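Long-range contacts in protein FucU (Bifidobacterium longum subsp. infantis, PDB 3MVK), which probably catalyses the interconversion of sugar anomers and ring forms, alpha- to beta-L-fucose and beta-D-ribopyranose to beta-D-ribofuranose: residues I55-L60 and A93-E98; L65-D70 and D100-D105; K71-M76 and L137-G142. All coordinates share one frame; numbering follows the deposited sequence.

How the interactions relate
Interaction 3 is the core contact: two antiparallel strands, 73-76 and 137-140, joined by backbone hydrogen bonds. Interaction 1 sits on one face of that sheet, where helices 52-60 and 88-97 pack through leucine and isoleucine. Its buried side chains reach the strands: L56 CD1 meets L139 CD1 at 3.7 Å. Interaction 2 lies nearer the surface and is polar, with one arginine gripping backbone oxygens. It ties together the two loops that follow these helices and lead into strands 73-76 and 107-110. Interactions 2 and 3 meet where D66 OD2 lies 2.7 Å from Q140 NE2, a probable hydrogen bond.

Interaction 1: residues I55-L60 and A93-E98; sequences ILKAIL and AGLIKE
This is a helix-helix contact in the alpha/beta fold of the RbsD/FucU family, made by L56, K57 and L60 of helix 52-60 against L95, I96 and E98 of segment 93-98. That segment holds the C-terminal part of helix 88-97. The two helical segments run nearly parallel, at 15°, with their axes 9.8 Å apart. No hydrogen bond joins them, so side-chain packing carries most of the contact.

L95 is the central side chain. Its CG stands anti to the carbonyl carbon (chi1 -67°), and its two methyls meet different partners. CD1 faces L56, while CD2 lies 4.0 Å from K57 CB and also touches K57 CG. The side chains of L95 and K57 cross at about a right angle. L56 comes in with its CD2 methyl, 3.9 Å from L95 CB, and the same methyl reaches toward I96 CG1 at 4.4 Å.

One turn further on, L60 uses a single methyl. Its CD1 sits 4.2 Å from I96 CG1 and close to the backbone of L95. L56 and L60 are therefore the two residues that bring helix 52-60 against I96.

The contact grades from buried to exposed. L56 also touches L137 and L139 of the central sheet, and I96 rests on L65, so this side faces the protein interior. K57 and E98 lie on the exposed side. Beyond the CB and CG that rest on L95, the K57 chain bends only at its last torsion (chi4 67°), which places NZ. E98 extends beyond CG to meet it. The result is a long salt bridge, with K57 NZ 4.0 Å from E98 OE1.

Interaction 2: residues L65-D70 and D100-D105; sequences LDTYVD and DERGAD. With NA (sodium ion), chain B.
R102 reaches from the loop after helix 88-97 to the backbone oxygens of D66 and V69 in the loop before strand 73-76. Its chain is extended at chi2 but bends at chi3 (-68°), which places NE. NH2 donates to D66 O at 3.0 Å along a nearly straight bond (166°). This donor stands above the carbonyl plane of D66. NH1 donates to V69 O at 2.9 Å, more bent but lying in that carbonyl plane. Both acceptors lie close to the guanidinium plane.

D100 fixes the rotation of this group from within its own loop. R102 grips it side-on, NE to OD1 at 2.9 Å and NH2 to OD2 at 2.8 Å. D100 OD1 also accepts from R102 N, forming an Asx turn within the type I beta turn from D100 to G103. The aspartate thus fixes both the backbone and the tip of the arginine. An alanine at R102 would probably leave D100 without its charged mate and the D66 and V69 oxygens without these donors, so the two loops would be less firmly tied.

A water also bridges the backbones, donating to D70 O and D105 O. T67 sets CG2 beside R102 NH2. Its OG1 stands between the backbone N and the carbonyl carbon (chi1 63°), and from there binds the sodium ion at 2.8 Å. The D66 carboxylate is bonded by H22 and Q140, and Y68 OH bonds D82 of a neighbouring subunit. The D100 salt bridge probably orients the guanidinium, whose remaining N-H groups then serve backbone carbonyls of the other loop.

Interaction 3: residues K71-M76 and L137-G142; sequences KPATLM and LILQKG
L137 has CG anti to its backbone N (chi1 -169°), while L75 has CG anti to its carbonyl carbon (chi1 -71°). These torsions place the two CG atoms, from which L137 CD1 and L75 CD2 meet at 3.7 Å across neighbouring strands. The two side chains cross obliquely. A73 lies on the same face of the sheet. Its CB touches L139 CD2 at 3.9 Å and L137 CD1 at 4.1 Å, so one small methyl group is met by both leucines.

The backbones form an antiparallel pair. T74 and I138 are a hydrogen-bonded pair, and A73 and L139 a non-hydrogen-bonded one. T74 N donates to I138 O at 2.8 Å, and I138 N returns a bond to T74 O at 2.9 Å. Both donors lie in the plane of the carbonyl they meet. Q140 N then donates to P72 O at 2.8 Å, a more bent bond (137°) that carries the pairing just past the start of strand 73-76. A CA-H...O contact from A73 CA to I138 O, at 3.1 Å, adds to the backbone pairing.

On the other face T74 and I138 stand side by side, their CB atoms 4.0 Å apart. Q140 passes P72 O with its CB, but its amide leads away. There NE2 bonds D66 OD2 and OE1 accepts from Q25.

Both strands lie inside a mixed sheet, neither at its edge. Strand 73-76 is flanked by strand 107-110 on its other edge, and strand 137-140 by strand 25-29. Helix 88-97 covers the face of A73, L75 and L137 with I96, W89 and Y92. Helix 112-119 packs against I138 through F115 and Q118.

Interaction 1: residues I55-L60 and A93-E98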
loop_
_atom_site.group_PDB
_atom_site.type_symbol
_atom_site.label_atom_id
_atom_site.label_comp_id
_atom_site.label_asym_id
_atom_site.label_seq_id
_atom_site.Cartn_x
_atom_site.Cartn_y
_atom_site.Cartn_z
ATOM N N ILE G 55 -24.525 -7.383 -21.275
ATOM C CA ILE G 55 -24.232 -6.954 -19.909
ATOM C C ILE G 55 -25.506 -6.558 -19.161
ATOM O O ILE G 55 -25.720 -6.983 -18.027
ATOM C CB ILE G 55 -23.196 -5.820 -19.876
ATOM C CG1 ILE G 55 -21.856 -6.352 -20.367
ATOM C CG2 ILE G 55 -23.035 -5.269 -18.452
ATOM C CD1 ILE G 55 -20.837 -5.292 -20.604
ATOM N N LEU G 56 -26.348 -5.739 -19.784
ATOM C CA LEU G 56 -27.590 -5.333 -19.122
ATOM C C LEU G 56 -28.440 -6.539 -18.799
ATOM O O LEU G 56 -28.988 -6.639 -17.701
ATOM C CB LEU G 56 -28.382 -4.369 -20.003
ATOM C CG LEU G 56 -29.686 -3.865 -19.394
ATOM C CD1 LEU G 56 -29.488 -3.077 -18.059
ATOM C CD2 LEU G 56 -30.421 -2.991 -20.422
ATOM N N LYS G 57 -28.563 -7.450 -19.754
ATOM C CA LYS G 57 -29.403 -8.629 -19.546
ATOM C C LYS G 57 -28.919 -9.429 -18.329
ATOM O O LYS G 57 -29.732 -9.875 -17.512
ATOM C CB LYS G 57 -29.409 -9.513 -20.785
ATOM C CG LYS G 57 -30.339 -10.717 -20.689
ATOM C CD LYS G 57 -30.077 -11.654 -21.882
ATOM C CE LYS G 57 -30.869 -12.938 -21.744
ATOM N NZ LYS G 57 -32.333 -12.684 -21.871
ATOM N N ALA G 58 -27.603 -9.593 -18.200
ATOM C CA ALA G 58 -27.028 -10.324 -17.095
ATOM C C ALA G 58 -27.259 -9.605 -15.760
ATOM O O ALA G 58 -27.654 -10.223 -14.763
ATOM C CB ALA G 58 -25.537 -10.572 -17.350
ATOM N N ILE G 59 -27.021 -8.298 -15.747
ATOM C CA ILE G 59 -27.157 -7.498 -14.526
ATOM C C ILE G 59 -28.596 -7.533 -14.004
ATOM O O ILE G 59 -28.815 -7.704 -12.817
ATOM C CB ILE G 59 -26.689 -6.047 -14.736
ATOM C CG1 ILE G 59 -25.164 -6.017 -14.814
ATOM C CG2 ILE G 59 -27.193 -5.128 -13.591
ATOM C CD1 ILE G 59 -24.615 -4.674 -15.253
ATOM N N LEU G 60 -29.564 -7.386 -14.897
ATOM C CA LEU G 60 -30.960 -7.322 -14.490
ATOM C C LEU G 60 -31.459 -8.621 -13.849
ATOM O O LEU G 60 -32.419 -8.586 -13.071
ATOM C CB LEU G 60 -31.864 -6.901 -15.651
ATOM C CG LEU G 60 -31.657 -5.477 -16.181
ATOM C CD1 LEU G 60 -32.538 -5.288 -17.390
ATOM C CD2 LEU G 60 -31.930 -4.410 -15.127
ATOM N N ALA G 93 -34.567 -0.836 -23.599
ATOM C CA ALA G 93 -35.969 -0.770 -23.162
ATOM C C ALA G 93 -36.622 -2.154 -23.066
ATOM O O ALA G 93 -37.337 -2.426 -22.106
ATOM C CB ALA G 93 -36.775 0.155 -24.083
ATOM N N GLY G 94 -36.369 -3.004 -24.065
ATOM C CA GLY G 94 -36.893 -4.367 -24.131
ATOM C C GLY G 94 -36.355 -5.194 -22.986
ATOM O O GLY G 94 -37.098 -5.937 -22.348
ATOM N N LEU G 95 -35.060 -5.048 -22.710
ATOM C CA LEU G 95 -34.449 -5.827 -21.631
ATOM C C LEU G 95 -34.978 -5.406 -20.268
ATOM O O LEU G 95 -35.204 -6.255 -19.389
ATOM C CB LEU G 95 -32.911 -5.743 -21.691
ATOM C CG LEU G 95 -32.268 -6.425 -22.913
ATOM C CD1 LEU G 95 -30.796 -6.045 -23.063
ATOM C CD2 LEU G 95 -32.411 -7.933 -22.926
ATOM N N ILE G 96 -35.178 -4.107 -20.087
ATOM C CA ILE G 96 -35.765 -3.593 -18.853
ATOM C C ILE G 96 -37.203 -4.078 -18.713
ATOM O O ILE G 96 -37.619 -4.493 -17.634
ATOM C CB ILE G 96 -35.672 -2.059 -18.786
ATOM C CG1 ILE G 96 -34.198 -1.656 -18.603
ATOM C CG2 ILE G 96 -36.614 -1.486 -17.697
ATOM C CD1 ILE G 96 -33.912 -0.168 -18.731
ATOM N N LYS G 97 -37.952 -4.051 -19.813
ATOM C CA LYS G 97 -39.377 -4.428 -19.775
ATOM C C LYS G 97 -39.569 -5.859 -19.275
ATOM O O LYS G 97 -40.597 -6.170 -18.664
ATOM C CB LYS G 97 -40.020 -4.249 -21.152
ATOM N N GLU G 98 -38.581 -6.719 -19.530
ATOM C CA GLU G 98 -38.601 -8.114 -19.068
ATOM C C GLU G 98 -38.661 -8.217 -17.540
ATOM O O GLU G 98 -39.153 -9.215 -17.000
ATOM C CB GLU G 98 -37.406 -8.901 -19.630
ATOM C CG GLU G 98 -37.465 -9.051 -21.156
ATOM C CD GLU G 98 -36.326 -9.861 -21.774
ATOM O OE1 GLU G 98 -35.432 -10.364 -21.051
ATOM O OE2 GLU G 98 -36.335 -9.993 -23.022
#

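Interaction 2: residues L65-D70 and D100-D105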
loop_
_atom_site.group_PDB
_atom_site.type_symbol
_atom_site.label_atom_id
_atom_site.label_comp_id
_atom_site.label_asym_id
_atom_site.label_seq_id
_atom_site.Cartn_x
_atom_site.Cartn_y
_atom_site.Cartn_z
ATOM N N LEU G 65 -34.189 -2.762 -10.295
ATOM C CA LEU G 65 -34.196 -1.343 -10.632
ATOM C C LEU G 65 -35.074 -0.585 -9.660
ATOM O O LEU G 65 -36.191 -1.031 -9.358
ATOM C CB LEU G 65 -34.722 -1.129 -12.051
ATOM C CG LEU G 65 -33.785 -1.534 -13.185
ATOM C CD1 LEU G 65 -34.516 -1.397 -14.507
ATOM C CD2 LEU G 65 -32.509 -0.678 -13.162
ATOM N N ASP G 66 -34.593 0.581 -9.239
ATOM C CA ASP G 66 -35.250 1.415 -8.236
ATOM C C ASP G 66 -36.657 1.866 -8.632
ATOM O O ASP G 66 -36.837 2.503 -9.684
ATOM C CB ASP G 66 -34.388 2.629 -7.915
ATOM C CG ASP G 66 -34.721 3.263 -6.565
ATOM O OD1 ASP G 66 -35.663 2.793 -5.863
ATOM O OD2 ASP G 66 -34.035 4.247 -6.218
ATOM N N THR G 67 -37.629 1.548 -7.775
ATOM C CA THR G 67 -39.024 1.973 -7.971
ATOM C C THR G 67 -39.335 3.263 -7.199
ATOM O O THR G 67 -40.439 3.796 -7.321
ATOM C CB THR G 67 -40.031 0.875 -7.521
ATOM O OG1 THR G 67 -39.872 0.639 -6.117
ATOM C CG2 THR G 67 -39.825 -0.431 -8.296
ATOM N N TYR G 68 -38.372 3.758 -6.415
ATOM C CA TYR G 68 -38.521 5.017 -5.665
ATOM C C TYR G 68 -38.213 6.254 -6.501
ATOM O O TYR G 68 -38.361 7.389 -6.031
ATOM C CB TYR G 68 -37.661 5.012 -4.395
ATOM C CG TYR G 68 -38.199 4.125 -3.317
ATOM C CD1 TYR G 68 -38.640 4.661 -2.101
ATOM C CD2 TYR G 68 -38.286 2.745 -3.504
ATOM C CE1 TYR G 68 -39.149 3.825 -1.090
ATOM C CE2 TYR G 68 -38.784 1.898 -2.491
ATOM C CZ TYR G 68 -39.214 2.457 -1.300
ATOM O OH TYR G 68 -39.719 1.640 -0.318
ATOM N N VAL G 69 -37.765 6.035 -7.733
ATOM C CA VAL G 69 -37.661 7.105 -8.733
ATOM C C VAL G 69 -38.396 6.635 -9.970
ATOM O O VAL G 69 -38.519 5.442 -10.190
ATOM C CB VAL G 69 -36.190 7.463 -9.141
ATOM C CG1 VAL G 69 -35.462 8.155 -8.020
ATOM C CG2 VAL G 69 -35.409 6.227 -9.649
ATOM N N ASP G 70 -38.862 7.570 -10.794
ATOM C CA ASP G 70 -39.577 7.191 -12.019
ATOM C C ASP G 70 -38.655 6.619 -13.084
ATOM O O ASP G 70 -39.065 5.739 -13.847
ATOM C CB ASP G 70 -40.322 8.391 -12.612
ATOM C CG ASP G 70 -41.432 8.907 -11.697
ATOM O OD1 ASP G 70 -42.110 8.089 -11.038
ATOM O OD2 ASP G 70 -41.610 10.145 -11.636
ATOM N N ASP G 100 -39.300 -5.060 -15.453
ATOM C CA ASP G 100 -39.959 -3.912 -14.861
ATOM C C ASP G 100 -40.991 -3.391 -15.853
ATOM O O ASP G 100 -40.636 -2.990 -16.968
ATOM C CB ASP G 100 -38.916 -2.845 -14.518
ATOM C CG ASP G 100 -39.473 -1.735 -13.651
ATOM O OD1 ASP G 100 -40.448 -1.070 -14.067
ATOM O OD2 ASP G 100 -38.932 -1.518 -12.544
ATOM N N GLU G 101 -42.267 -3.397 -15.440
ATOM C CA GLU G 101 -43.387 -3.027 -16.331
ATOM C C GLU G 101 -43.242 -1.644 -16.969
ATOM O O GLU G 101 -43.853 -1.366 -18.012
ATOM C CB GLU G 101 -44.727 -3.092 -15.579
ATOM N N ARG G 102 -42.458 -0.775 -16.345
ATOM C CA ARG G 102 -42.276 0.581 -16.863
ATOM C C ARG G 102 -41.583 0.587 -18.216
ATOM O O ARG G 102 -41.824 1.470 -19.032
ATOM C CB ARG G 102 -41.511 1.436 -15.872
ATOM C CG ARG G 102 -42.320 1.753 -14.624
ATOM C CD ARG G 102 -41.469 2.479 -13.616
ATOM N NE ARG G 102 -40.415 1.616 -13.080
ATOM C CZ ARG G 102 -39.553 1.998 -12.145
ATOM N NH1 ARG G 102 -39.626 3.227 -11.668
ATOM N NH2 ARG G 102 -38.634 1.151 -11.691
ATOM N N GLY G 103 -40.735 -0.411 -18.447
ATOM C CA GLY G 103 -40.054 -0.583 -19.730
ATOM C C GLY G 103 -39.299 0.677 -20.131
ATOM O O GLY G 103 -38.567 1.262 -19.321
ATOM N N ALA G 104 -39.500 1.122 -21.371
ATOM C CA ALA G 104 -38.910 2.378 -21.843
ATOM C C ALA G 104 -39.189 3.602 -20.946
ATOM O O ALA G 104 -38.394 4.550 -20.909
ATOM C CB ALA G 104 -39.365 2.657 -23.277
ATOM N N ASP G 105 -40.329 3.605 -20.258
ATOM C CA ASP G 105 -40.680 4.729 -19.376
ATOM C C ASP G 105 -39.759 4.825 -18.146
ATOM O O ASP G 105 -39.719 5.852 -17.461
ATOM C CB ASP G 105 -42.154 4.652 -18.958
ATOM C CG ASP G 105 -43.098 4.778 -20.151
ATOM O OD1 ASP G 105 -42.801 5.592 -21.040
ATOM O OD2 ASP G 105 -44.115 4.059 -20.213
HETATM NA NA NA B . -37.397 -0.501 -5.370
HETATM O O HOH W 1 -41.511 5.822 -15.111
HETATM O O HOH W 2 -42.438 5.118 -11.399
#

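Interaction 3: residues K71-M76 and L137-G142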
loop_
_atom_site.group_PDB
_atom_site.type_symbol
_atom_site.label_atom_id
_atom_site.label_comp_id
_atom_site.label_asym_id
_atom_site.label_seq_id
_atom_site.Cartn_x
_atom_site.Cartn_y
_atom_site.Cartn_z
ATOM N N LYS G 71 -37.427 7.134 -13.143
ATOM C CA LYS G 71 -36.498 6.770 -14.214
ATOM C C LYS G 71 -35.120 6.288 -13.696
ATOM O O LYS G 71 -34.131 7.029 -13.737
ATOM C CB LYS G 71 -36.360 7.925 -15.208
ATOM C CG LYS G 71 -37.719 8.368 -15.755
ATOM C CD LYS G 71 -37.611 9.029 -17.114
ATOM C CE LYS G 71 -38.961 9.588 -17.569
ATOM N NZ LYS G 71 -39.781 8.520 -18.211
ATOM N N PRO G 72 -35.073 5.030 -13.221
ATOM C CA PRO G 72 -33.842 4.472 -12.606
ATOM C C PRO G 72 -32.717 4.151 -13.607
ATOM O O PRO G 72 -31.575 3.887 -13.182
ATOM C CB PRO G 72 -34.349 3.186 -11.930
ATOM C CG PRO G 72 -35.548 2.784 -12.728
ATOM C CD PRO G 72 -36.214 4.104 -13.079
ATOM N N ALA G 73 -33.027 4.185 -14.914
ATOM C CA ALA G 73 -32.027 3.981 -15.969
ATOM C C ALA G 73 -31.802 5.293 -16.714
ATOM O O ALA G 73 -32.754 6.025 -16.978
ATOM C CB ALA G 73 -32.476 2.870 -16.923
ATOM N N THR G 74 -30.546 5.635 -17.004
ATOM C CA THR G 74 -30.290 6.919 -17.661
ATOM C C THR G 74 -29.374 6.735 -18.854
ATOM O O THR G 74 -28.298 6.141 -18.725
ATOM C CB THR G 74 -29.630 7.952 -16.690
ATOM O OG1 THR G 74 -30.364 8.009 -15.473
ATOM C CG2 THR G 74 -29.586 9.340 -17.295
ATOM N N LEU G 75 -29.799 7.291 -19.998
ATOM C CA LEU G 75 -28.987 7.356 -21.215
ATOM C C LEU G 75 -28.285 8.695 -21.383
ATOM O O LEU G 75 -28.647 9.692 -20.759
ATOM C CB LEU G 75 -29.865 7.116 -22.464
ATOM C CG LEU G 75 -30.396 5.704 -22.672
ATOM C CD1 LEU G 75 -31.548 5.764 -23.680
ATOM C CD2 LEU G 75 -29.326 4.720 -23.142
HETATM N N MSE G 76 -27.274 8.705 -22.236
HETATM C CA MSE G 76 -26.618 9.933 -22.662
HETATM C C MSE G 76 -27.334 10.484 -23.901
HETATM O O MSE G 76 -27.507 9.774 -24.886
HETATM C CB MSE G 76 -25.157 9.650 -23.012
HETATM C CG MSE G 76 -24.360 10.888 -23.391
HETATM SE SE MSE G 76 -22.582 10.500 -24.007
HETATM C CE MSE G 76 -21.677 10.407 -22.254
ATOM N N LEU G 137 -25.187 3.477 -20.064
ATOM C CA LEU G 137 -26.422 3.382 -19.300
ATOM C C LEU G 137 -26.119 3.388 -17.820
ATOM O O LEU G 137 -25.364 2.535 -17.341
ATOM C CB LEU G 137 -27.200 2.119 -19.700
ATOM C CG LEU G 137 -28.643 1.949 -19.209
ATOM C CD1 LEU G 137 -29.597 2.940 -19.874
ATOM C CD2 LEU G 137 -29.115 0.516 -19.449
ATOM N N ILE G 138 -26.681 4.373 -17.117
ATOM C CA ILE G 138 -26.617 4.408 -15.634
ATOM C C ILE G 138 -27.814 3.665 -15.069
ATOM O O ILE G 138 -28.940 3.899 -15.512
ATOM C CB ILE G 138 -26.602 5.847 -15.076
ATOM C CG1 ILE G 138 -25.544 6.703 -15.809
ATOM C CG2 ILE G 138 -26.343 5.827 -13.540
ATOM C CD1 ILE G 138 -25.422 8.186 -15.315
ATOM N N LEU G 139 -27.580 2.771 -14.100
ATOM C CA LEU G 139 -28.656 2.009 -13.454
ATOM C C LEU G 139 -28.645 2.316 -11.967
ATOM O O LEU G 139 -27.564 2.341 -11.367
ATOM C CB LEU G 139 -28.432 0.515 -13.618
ATOM C CG LEU G 139 -28.461 -0.046 -15.043
ATOM C CD1 LEU G 139 -28.296 -1.549 -14.959
ATOM C CD2 LEU G 139 -29.800 0.308 -15.698
ATOM N N GLN G 140 -29.818 2.576 -11.390
ATOM C CA GLN G 140 -29.931 2.840 -9.951
ATOM C C GLN G 140 -30.616 1.672 -9.254
ATOM O O GLN G 140 -31.696 1.230 -9.666
ATOM C CB GLN G 140 -30.741 4.113 -9.692
ATOM C CG GLN G 140 -30.765 4.506 -8.217
ATOM C CD GLN G 140 -31.259 5.918 -8.032
ATOM O OE1 GLN G 140 -30.645 6.871 -8.525
ATOM N NE2 GLN G 140 -32.371 6.071 -7.312
ATOM N N LYS G 141 -30.013 1.197 -8.166
ATOM C CA LYS G 141 -30.500 -0.014 -7.520
ATOM C C LYS G 141 -31.698 0.249 -6.627
ATOM O O LYS G 141 -31.747 1.241 -5.905
ATOM C CB LYS G 141 -29.390 -0.683 -6.707
ATOM C CG LYS G 141 -29.779 -2.092 -6.209
ATOM C CD LYS G 141 -28.564 -2.760 -5.546
ATOM C CE LYS G 141 -28.891 -4.169 -5.115
ATOM N NZ LYS G 141 -27.770 -4.897 -4.432
ATOM N N GLY G 142 -32.652 -0.665 -6.698
ATOM C CA GLY G 142 -33.817 -0.608 -5.865
ATOM C C GLY G 142 -33.690 -1.428 -4.602
ATOM O O GLY G 142 -32.578 -1.710 -4.135
HETATM O O HOH W 3 -31.743 7.368 -11.705
#